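Local coordinates for beta-ketoacyl synthase (Pseudomonas aeruginosa, PDB 4CW4), which catalyses the condensation of acetyl-CoA with malonyl-ACP to acetoacetyl-ACP, the primer that starts bacterial fatty acid synthesis, at residues V430-S441 with F461-K472; T390-G398 with G409-S420. All blocks are in the same frame, centred on the assembly; numbering follows the deposited sequence.

Contact 1 of 2, residues V430-S441 with F461-K472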
# COMPACT_ATOMS: atom_id res chain seq x y z
N VAL A 430 -25.52 -6.26 22.88
CA VAL A 430 -24.19 -6.84 22.71
C VAL A 430 -24.11 -8.23 23.35
O VAL A 430 -23.57 -9.17 22.76
CB VAL A 430 -23.11 -5.91 23.26
CG1 VAL A 430 -21.75 -6.62 23.33
CG2 VAL A 430 -22.99 -4.67 22.38
N ARG A 431 -24.69 -8.38 24.54
CA ARG A 431 -24.60 -9.65 25.24
C ARG A 431 -25.40 -10.76 24.61
O ARG A 431 -25.01 -11.91 24.71
CB ARG A 431 -25.03 -9.49 26.71
CG ARG A 431 -23.98 -8.79 27.54
CD ARG A 431 -24.50 -8.47 28.94
NE ARG A 431 -23.44 -7.90 29.77
CZ ARG A 431 -23.63 -7.28 30.92
NH1 ARG A 431 -24.86 -7.12 31.42
NH2 ARG A 431 -22.59 -6.80 31.58
N HIS A 432 -26.53 -10.44 23.98
CA HIS A 432 -27.44 -11.48 23.53
C HIS A 432 -27.78 -11.46 22.05
O HIS A 432 -28.46 -12.36 21.57
CB HIS A 432 -28.73 -11.41 24.36
CG HIS A 432 -28.49 -11.55 25.82
ND1 HIS A 432 -28.09 -12.74 26.39
CD2 HIS A 432 -28.54 -10.65 26.83
CE1 HIS A 432 -27.94 -12.58 27.69
NE2 HIS A 432 -28.20 -11.32 27.98
N ALA A 433 -27.27 -10.48 21.32
CA ALA A 433 -27.57 -10.37 19.90
C ALA A 433 -26.36 -9.89 19.11
O ALA A 433 -26.51 -9.18 18.11
CB ALA A 433 -28.75 -9.45 19.67
N SER A 434 -25.17 -10.30 19.53
CA SER A 434 -23.96 -10.02 18.74
C SER A 434 -23.20 -11.31 18.46
O SER A 434 -23.34 -12.29 19.18
CB SER A 434 -23.06 -8.97 19.42
OG SER A 434 -22.29 -9.52 20.46
N PHE A 435 -22.41 -11.29 17.39
CA PHE A 435 -21.56 -12.41 17.03
C PHE A 435 -20.22 -11.90 16.51
O PHE A 435 -20.07 -10.71 16.19
CB PHE A 435 -22.26 -13.37 16.04
CG PHE A 435 -22.50 -12.81 14.64
CD1 PHE A 435 -23.42 -11.80 14.41
CD2 PHE A 435 -21.84 -13.37 13.55
CE1 PHE A 435 -23.66 -11.33 13.11
CE2 PHE A 435 -22.07 -12.90 12.26
CZ PHE A 435 -22.98 -11.88 12.05
N VAL A 436 -19.25 -12.80 16.45
CA VAL A 436 -17.91 -12.47 16.02
C VAL A 436 -17.57 -13.23 14.75
O VAL A 436 -17.71 -14.45 14.66
CB VAL A 436 -16.86 -12.85 17.10
CG1 VAL A 436 -15.43 -12.53 16.61
CG2 VAL A 436 -17.15 -12.16 18.42
N HIS A 437 -17.16 -12.48 13.74
CA HIS A 437 -16.48 -13.05 12.58
C HIS A 437 -15.01 -13.12 12.95
O HIS A 437 -14.26 -12.13 12.83
CB HIS A 437 -16.73 -12.22 11.32
CG HIS A 437 -17.65 -12.90 10.36
ND1 HIS A 437 -17.20 -13.88 9.50
CD2 HIS A 437 -18.99 -12.83 10.19
CE1 HIS A 437 -18.22 -14.36 8.83
NE2 HIS A 437 -19.32 -13.74 9.22
N ALA A 438 -14.60 -14.29 13.42
CA ALA A 438 -13.25 -14.49 13.88
C ALA A 438 -12.29 -14.44 12.72
O ALA A 438 -12.61 -14.84 11.61
CB ALA A 438 -13.12 -15.81 14.58
N HIS A 439 -11.10 -13.98 13.02
CA HIS A 439 -10.01 -14.01 12.07
C HIS A 439 -9.84 -15.45 11.59
O HIS A 439 -9.80 -15.71 10.40
CB HIS A 439 -8.73 -13.49 12.70
CG HIS A 439 -7.56 -13.51 11.78
ND1 HIS A 439 -7.54 -12.78 10.61
CD2 HIS A 439 -6.38 -14.18 11.83
CE1 HIS A 439 -6.38 -12.98 9.99
NE2 HIS A 439 -5.68 -13.84 10.71
N GLY A 440 -9.76 -16.38 12.54
CA GLY A 440 -9.90 -17.81 12.26
C GLY A 440 -9.09 -18.28 11.07
O GLY A 440 -9.65 -18.79 10.11
N SER A 441 -7.78 -18.12 11.14
CA SER A 441 -6.92 -18.35 9.99
C SER A 441 -6.49 -19.80 9.82
O SER A 441 -5.87 -20.12 8.82
CB SER A 441 -5.67 -17.46 10.11
OG SER A 441 -5.09 -17.62 11.38
N PHE A 461 -17.08 -7.90 29.38
CA PHE A 461 -18.37 -7.28 29.05
C PHE A 461 -19.56 -8.16 29.47
O PHE A 461 -20.71 -7.85 29.15
CB PHE A 461 -18.42 -6.92 27.56
CG PHE A 461 -17.55 -5.75 27.22
CD1 PHE A 461 -18.03 -4.45 27.31
CD2 PHE A 461 -16.23 -5.93 26.83
CE1 PHE A 461 -17.22 -3.37 27.01
CE2 PHE A 461 -15.41 -4.84 26.55
CZ PHE A 461 -15.92 -3.56 26.63
N GLY A 462 -19.29 -9.25 30.18
CA GLY A 462 -20.36 -10.09 30.70
C GLY A 462 -21.12 -10.82 29.62
O GLY A 462 -22.31 -11.05 29.76
N ILE A 463 -20.42 -11.22 28.55
CA ILE A 463 -21.01 -11.98 27.47
C ILE A 463 -20.75 -13.46 27.72
O ILE A 463 -19.65 -13.83 28.13
CB ILE A 463 -20.36 -11.61 26.12
CG1 ILE A 463 -20.36 -10.09 25.94
CG2 ILE A 463 -21.10 -12.29 24.98
CD1 ILE A 463 -19.63 -9.60 24.68
N ASP A 464 -21.74 -14.29 27.47
CA ASP A 464 -21.55 -15.73 27.53
C ASP A 464 -22.09 -16.33 26.23
O ASP A 464 -22.92 -15.71 25.58
CB ASP A 464 -22.25 -16.33 28.75
CG ASP A 464 -21.78 -17.74 29.07
OD1 ASP A 464 -20.68 -18.14 28.60
OD2 ASP A 464 -22.51 -18.44 29.79
N GLY A 465 -21.60 -17.50 25.85
CA GLY A 465 -22.05 -18.16 24.63
C GLY A 465 -21.93 -17.28 23.39
O GLY A 465 -22.80 -17.28 22.53
N TRP A 466 -20.84 -16.52 23.31
CA TRP A 466 -20.67 -15.54 22.24
C TRP A 466 -20.50 -16.28 20.93
O TRP A 466 -19.52 -17.00 20.76
CB TRP A 466 -19.43 -14.69 22.48
CG TRP A 466 -19.43 -13.29 21.92
CD1 TRP A 466 -20.45 -12.62 21.34
CD2 TRP A 466 -18.31 -12.40 21.93
NE1 TRP A 466 -20.04 -11.35 20.98
CE2 TRP A 466 -18.73 -11.19 21.34
CE3 TRP A 466 -17.00 -12.51 22.38
CZ2 TRP A 466 -17.88 -10.09 21.19
CZ3 TRP A 466 -16.15 -11.43 22.24
CH2 TRP A 466 -16.60 -10.23 21.65
N PRO A 467 -21.44 -16.12 20.00
CA PRO A 467 -21.33 -16.93 18.79
C PRO A 467 -20.17 -16.49 17.91
O PRO A 467 -19.98 -15.28 17.65
CB PRO A 467 -22.68 -16.73 18.09
CG PRO A 467 -23.59 -16.23 19.17
CD PRO A 467 -22.73 -15.41 20.07
N VAL A 468 -19.42 -17.48 17.45
CA VAL A 468 -18.24 -17.28 16.61
C VAL A 468 -18.37 -18.05 15.30
O VAL A 468 -18.75 -19.23 15.28
CB VAL A 468 -16.96 -17.76 17.36
CG1 VAL A 468 -15.72 -17.67 16.46
CG2 VAL A 468 -16.74 -16.97 18.63
N THR A 469 -18.04 -17.39 14.20
CA THR A 469 -18.00 -18.02 12.89
C THR A 469 -16.66 -17.67 12.22
O THR A 469 -15.99 -16.73 12.64
CB THR A 469 -19.22 -17.59 12.04
OG1 THR A 469 -19.28 -18.34 10.82
CG2 THR A 469 -19.21 -16.09 11.75
N ALA A 470 -16.26 -18.46 11.22
CA ALA A 470 -14.93 -18.32 10.61
C ALA A 470 -14.98 -18.56 9.10
O ALA A 470 -14.98 -19.69 8.63
CB ALA A 470 -13.95 -19.27 11.28
N VAL A 471 -15.07 -17.47 8.35
CA VAL A 471 -15.33 -17.56 6.92
C VAL A 471 -14.18 -18.27 6.18
O VAL A 471 -14.40 -18.86 5.12
CB VAL A 471 -15.58 -16.17 6.31
CG1 VAL A 471 -14.26 -15.39 6.16
CG2 VAL A 471 -16.33 -16.27 4.98
N LYS A 472 -12.97 -18.23 6.74
CA LYS A 472 -11.81 -18.83 6.06
C LYS A 472 -11.92 -20.35 5.97
O LYS A 472 -11.23 -20.98 5.16
CB LYS A 472 -10.49 -18.44 6.74
CG LYS A 472 -10.16 -16.94 6.63
CD LYS A 472 -8.88 -16.59 7.38
CE LYS A 472 -8.56 -15.09 7.34
NZ LYS A 472 -9.64 -14.27 7.95
O HOH W 1 -24.52 -13.30 26.99
O HOH W 2 -23.92 -14.11 23.30
O HOH W 3 -14.65 -14.99 9.76
O HOH W 4 -12.10 -17.17 9.39
O HOH W 5 -9.22 -11.50 8.71
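V436 and V468 pair in parallel across strands 434-437 and 466-469, whose axes approach to 4.8 Å at an angle of 30°. V436 N bonds P467 O (2.9 Å), V436 O receives T469 N, and A438 N reaches T469 O; helix 444-461 makes the crossover between the two strands, a beta-alpha-beta unit of the thiolase-like C-terminal half. Two methyls make CH-pi contacts, on opposite faces of the strand pair. V436 CG2 sits 3.5 Å from the centroid of the six-membered ring of W466, over its face, while the rim of the opposite face is covered by I463 CD1. The indole edge is also used: W466 NE1 donates to S434 OG (2.9 Å), the acceptor lying 16° out of the ring plane, and S434 OG in turn donates to V430 O. T469 CG2 stands over the centre of the H437 imidazole; T469 OG1 is hydrogen-bonded to P500 O. At the helical end, the extended R431 side chain grips F461 O side-on through NE (2.8 Å) and, less straight, NH2 (3.2 Å), next to the Schellman motif at G462. At the other end K472, bent at chi4 (60°), brings NZ to a lone pair of H439 O (2.8 Å). H439 is a predicted active-site residue, and water 5 joins its ND1, in the ring plane, to K472 NZ. E450 takes the backbone NH groups of H439 and G440, and K472 touches H477, also predicted to be catalytic. Direct and water-mediated bonds of K472 NZ thus tie H439 to the start of helix 472-475, just beyond strand 466-469.

Contact 2 of 2, residues T390-G398 with G409-S420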
# COMPACT_ATOMS: atom_id res chain seq x y z
N THR A 390 -19.99 1.49 12.02
CA THR A 390 -19.85 2.60 12.96
C THR A 390 -18.41 2.86 13.40
O THR A 390 -18.09 3.98 13.77
CB THR A 390 -20.73 2.39 14.19
OG1 THR A 390 -20.55 1.08 14.69
CG2 THR A 390 -22.20 2.60 13.86
N ASP A 391 -17.55 1.86 13.36
CA ASP A 391 -16.19 2.03 13.81
C ASP A 391 -15.32 0.91 13.31
O ASP A 391 -15.79 -0.23 13.15
CB ASP A 391 -16.09 2.01 15.34
CG ASP A 391 -16.26 3.39 15.99
OD1 ASP A 391 -15.52 4.36 15.66
OD2 ASP A 391 -17.15 3.49 16.85
N VAL A 392 -14.05 1.25 13.12
CA VAL A 392 -12.98 0.29 13.02
C VAL A 392 -11.86 0.78 13.91
O VAL A 392 -11.45 1.95 13.84
CB VAL A 392 -12.44 0.16 11.57
CG1 VAL A 392 -11.14 -0.67 11.52
CG2 VAL A 392 -13.51 -0.44 10.65
N PHE A 393 -11.36 -0.12 14.74
CA PHE A 393 -10.22 0.18 15.60
C PHE A 393 -9.01 -0.63 15.18
O PHE A 393 -9.11 -1.83 14.89
CB PHE A 393 -10.59 -0.07 17.05
CG PHE A 393 -11.69 0.83 17.53
CD1 PHE A 393 -11.47 2.19 17.72
CD2 PHE A 393 -12.96 0.34 17.74
CE1 PHE A 393 -12.50 3.02 18.11
CE2 PHE A 393 -13.99 1.17 18.14
CZ PHE A 393 -13.76 2.51 18.34
N ILE A 394 -7.88 0.05 15.14
CA ILE A 394 -6.62 -0.49 14.68
C ILE A 394 -5.56 -0.22 15.74
O ILE A 394 -5.40 0.92 16.19
CB ILE A 394 -6.20 0.19 13.37
CG1 ILE A 394 -7.17 -0.20 12.23
CG2 ILE A 394 -4.76 -0.16 13.00
CD1 ILE A 394 -7.01 0.62 10.94
N ASN A 395 -4.84 -1.25 16.14
CA ASN A 395 -3.79 -1.14 17.14
C ASN A 395 -2.65 -2.09 16.81
O ASN A 395 -2.88 -3.27 16.51
CB ASN A 395 -4.32 -1.48 18.54
CG ASN A 395 -5.32 -0.47 19.04
OD1 ASN A 395 -6.54 -0.62 18.82
ND2 ASN A 395 -4.83 0.58 19.69
N ALA A 396 -1.42 -1.59 16.89
CA ALA A 396 -0.23 -2.39 16.66
C ALA A 396 0.13 -3.15 17.95
O ALA A 396 -0.62 -3.12 18.93
CB ALA A 396 0.93 -1.50 16.19
N ASP A 397 1.26 -3.83 17.95
CA ASP A 397 1.58 -4.81 18.98
C ASP A 397 2.62 -4.32 19.99
O ASP A 397 2.95 -5.05 20.91
CB ASP A 397 2.15 -6.07 18.32
CG ASP A 397 1.09 -6.94 17.68
OD1 ASP A 397 -0.12 -6.81 17.98
OD2 ASP A 397 1.50 -7.80 16.86
N GLY A 398 3.15 -3.12 19.82
CA GLY A 398 4.26 -2.67 20.63
C GLY A 398 5.55 -3.30 20.14
O GLY A 398 5.65 -3.73 18.97
N GLY A 409 -1.88 -6.26 20.22
CA GLY A 409 -2.73 -5.19 19.71
C GLY A 409 -4.18 -5.60 19.53
O GLY A 409 -5.09 -4.78 19.66
N ASN A 410 -4.41 -6.86 19.20
CA ASN A 410 -5.77 -7.31 18.95
C ASN A 410 -6.63 -7.32 20.24
O ASN A 410 -7.84 -7.23 20.15
CB ASN A 410 -5.74 -8.68 18.26
CG ASN A 410 -7.05 -9.08 17.60
OD1 ASN A 410 -7.36 -10.26 17.58
ND2 ASN A 410 -7.77 -8.15 17.01
N TYR A 411 -6.00 -7.34 21.41
CA TYR A 411 -6.76 -7.15 22.65
C TYR A 411 -7.45 -5.80 22.63
O TYR A 411 -8.61 -5.66 23.00
CB TYR A 411 -5.86 -7.26 23.89
CG TYR A 411 -5.51 -8.67 24.29
CD1 TYR A 411 -4.39 -9.30 23.76
CD2 TYR A 411 -6.28 -9.37 25.22
CE1 TYR A 411 -4.06 -10.59 24.11
CE2 TYR A 411 -5.95 -10.67 25.58
CZ TYR A 411 -4.83 -11.27 25.02
OH TYR A 411 -4.46 -12.55 25.35
N LEU A 412 -6.69 -4.79 22.23
CA LEU A 412 -7.15 -3.42 22.21
C LEU A 412 -8.24 -3.20 21.16
O LEU A 412 -9.24 -2.55 21.44
CB LEU A 412 -5.98 -2.47 21.96
CG LEU A 412 -5.07 -2.18 23.17
CD1 LEU A 412 -4.46 -3.42 23.78
CD2 LEU A 412 -3.98 -1.22 22.76
N THR A 413 -8.05 -3.75 19.95
CA THR A 413 -9.04 -3.53 18.90
C THR A 413 -10.38 -4.18 19.26
O THR A 413 -11.43 -3.58 19.07
CB THR A 413 -8.56 -3.98 17.49
OG1 THR A 413 -8.47 -5.41 17.40
CG2 THR A 413 -7.20 -3.39 17.15
N VAL A 414 -10.34 -5.41 19.76
CA VAL A 414 -11.59 -6.10 20.10
C VAL A 414 -12.30 -5.41 21.27
O VAL A 414 -13.50 -5.17 21.22
CB VAL A 414 -11.36 -7.60 20.39
CG1 VAL A 414 -12.67 -8.27 20.79
CG2 VAL A 414 -10.75 -8.29 19.15
N ALA A 415 -11.54 -5.07 22.31
CA ALA A 415 -12.12 -4.40 23.47
C ALA A 415 -12.76 -3.08 23.06
O ALA A 415 -13.90 -2.79 23.44
CB ALA A 415 -11.07 -4.16 24.54
N LYS A 416 -12.04 -2.26 22.30
CA LYS A 416 -12.59 -0.96 21.90
C LYS A 416 -13.81 -1.14 21.00
O LYS A 416 -14.78 -0.37 21.07
CB LYS A 416 -11.54 -0.11 21.17
CG LYS A 416 -10.42 0.37 22.05
CD LYS A 416 -9.44 1.22 21.28
CE LYS A 416 -10.03 2.57 20.92
NZ LYS A 416 -9.11 3.44 20.15
N ALA A 417 -13.79 -2.16 20.15
CA ALA A 417 -14.93 -2.40 19.25
C ALA A 417 -16.19 -2.74 20.05
O ALA A 417 -17.27 -2.18 19.81
CB ALA A 417 -14.60 -3.52 18.25
N VAL A 418 -16.05 -3.65 21.00
CA VAL A 418 -17.17 -4.03 21.84
C VAL A 418 -17.69 -2.82 22.65
O VAL A 418 -18.90 -2.57 22.68
CB VAL A 418 -16.81 -5.23 22.74
CG1 VAL A 418 -17.97 -5.57 23.67
CG2 VAL A 418 -16.49 -6.46 21.87
N ALA A 419 -16.79 -2.05 23.25
CA ALA A 419 -17.21 -0.89 24.02
C ALA A 419 -17.98 0.08 23.13
O ALA A 419 -18.99 0.67 23.56
CB ALA A 419 -16.01 -0.19 24.65
N SER A 420 -17.52 0.26 21.89
CA SER A 420 -18.16 1.22 21.00
C SER A 420 -19.58 0.76 20.67
O SER A 420 -20.50 1.58 20.60
CB SER A 420 -17.34 1.46 19.74
OG SER A 420 -17.40 0.36 18.86
O HOH W 6 -19.11 1.45 16.95
O HOH W 7 -7.74 1.78 18.42
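F393 lies on K416 where strand 390-394 and helix 409-420 run nearly antiparallel, at 159° and 7.3 Å between axes: a helix packed on a sheet strand in the C-terminal half of the thiolase-like fold. From CB, which faces the helix near T413 O, the ring reaches along the helix. CG meets K416 CB, which stands over one face toward the rim, 3.9 Å from the ring centroid. On one flank CD1 meets K416 CE at 3.5 Å; on the other, CD2 touches A417 N and A417 CB. Further out CE1 still meets K416 CE, whereas CE2 comes to K416 O (3.4 Å) and to S420 OG, which lies in the ring plane at the edge. CZ ends the path against S420 CB. The K416 chain crosses the ring and, bent at chi3 (71°), brings NZ to water 7, which accepts from it and also lies within hydrogen-bonding distance of N395 OD1; NZ also forms a salt bridge with D220 of the second subunit. N395 OD1 lies against T413 CG2 (3.3 Å), its amide carbon against L412 CB, and ND2 donates to V276 O of the second subunit. Water 6 donates to both D391 OD2 and S420 OG, while D391 OD2 pairs with R633 of that subunit, so the polar tips extend this packing into the dimer interface. At the helix start G409 CA packs 3.1 Å from A396 O, a buried oxygen without a hydrogen-bond partner in the model. D397 OD2 forms a salt bridge with K400; OD1 takes N544 ND2 and also G409 N (2.9 Å), on its anti side, 22° out of plane.

How the contacts relate
Both contacts lie in the C-terminal ketosynthase half, their centres about 15 Å apart. Contact 1, two paired strands, is buried except at its exposed end around R431 and G462; contact 2, a helix on a strand, is buried partly by the second subunit, which reaches 12 of its residues. Helix 409-425 is followed by helix 427-433, and the contacts meet where V418 CG1 packs on F461 CG (3.6 Å) and V418 CG2 on W466 CH2. Strand 532-539 borders both, pairing with strand 434-437 and touching helix 409-425. Contact 1 is rich in backbone bonds and runs toward the predicted active-site histidines, whereas contact 2 has one direct hydrogen bond between its segments and sends several charged or amide groups across to the second subunit.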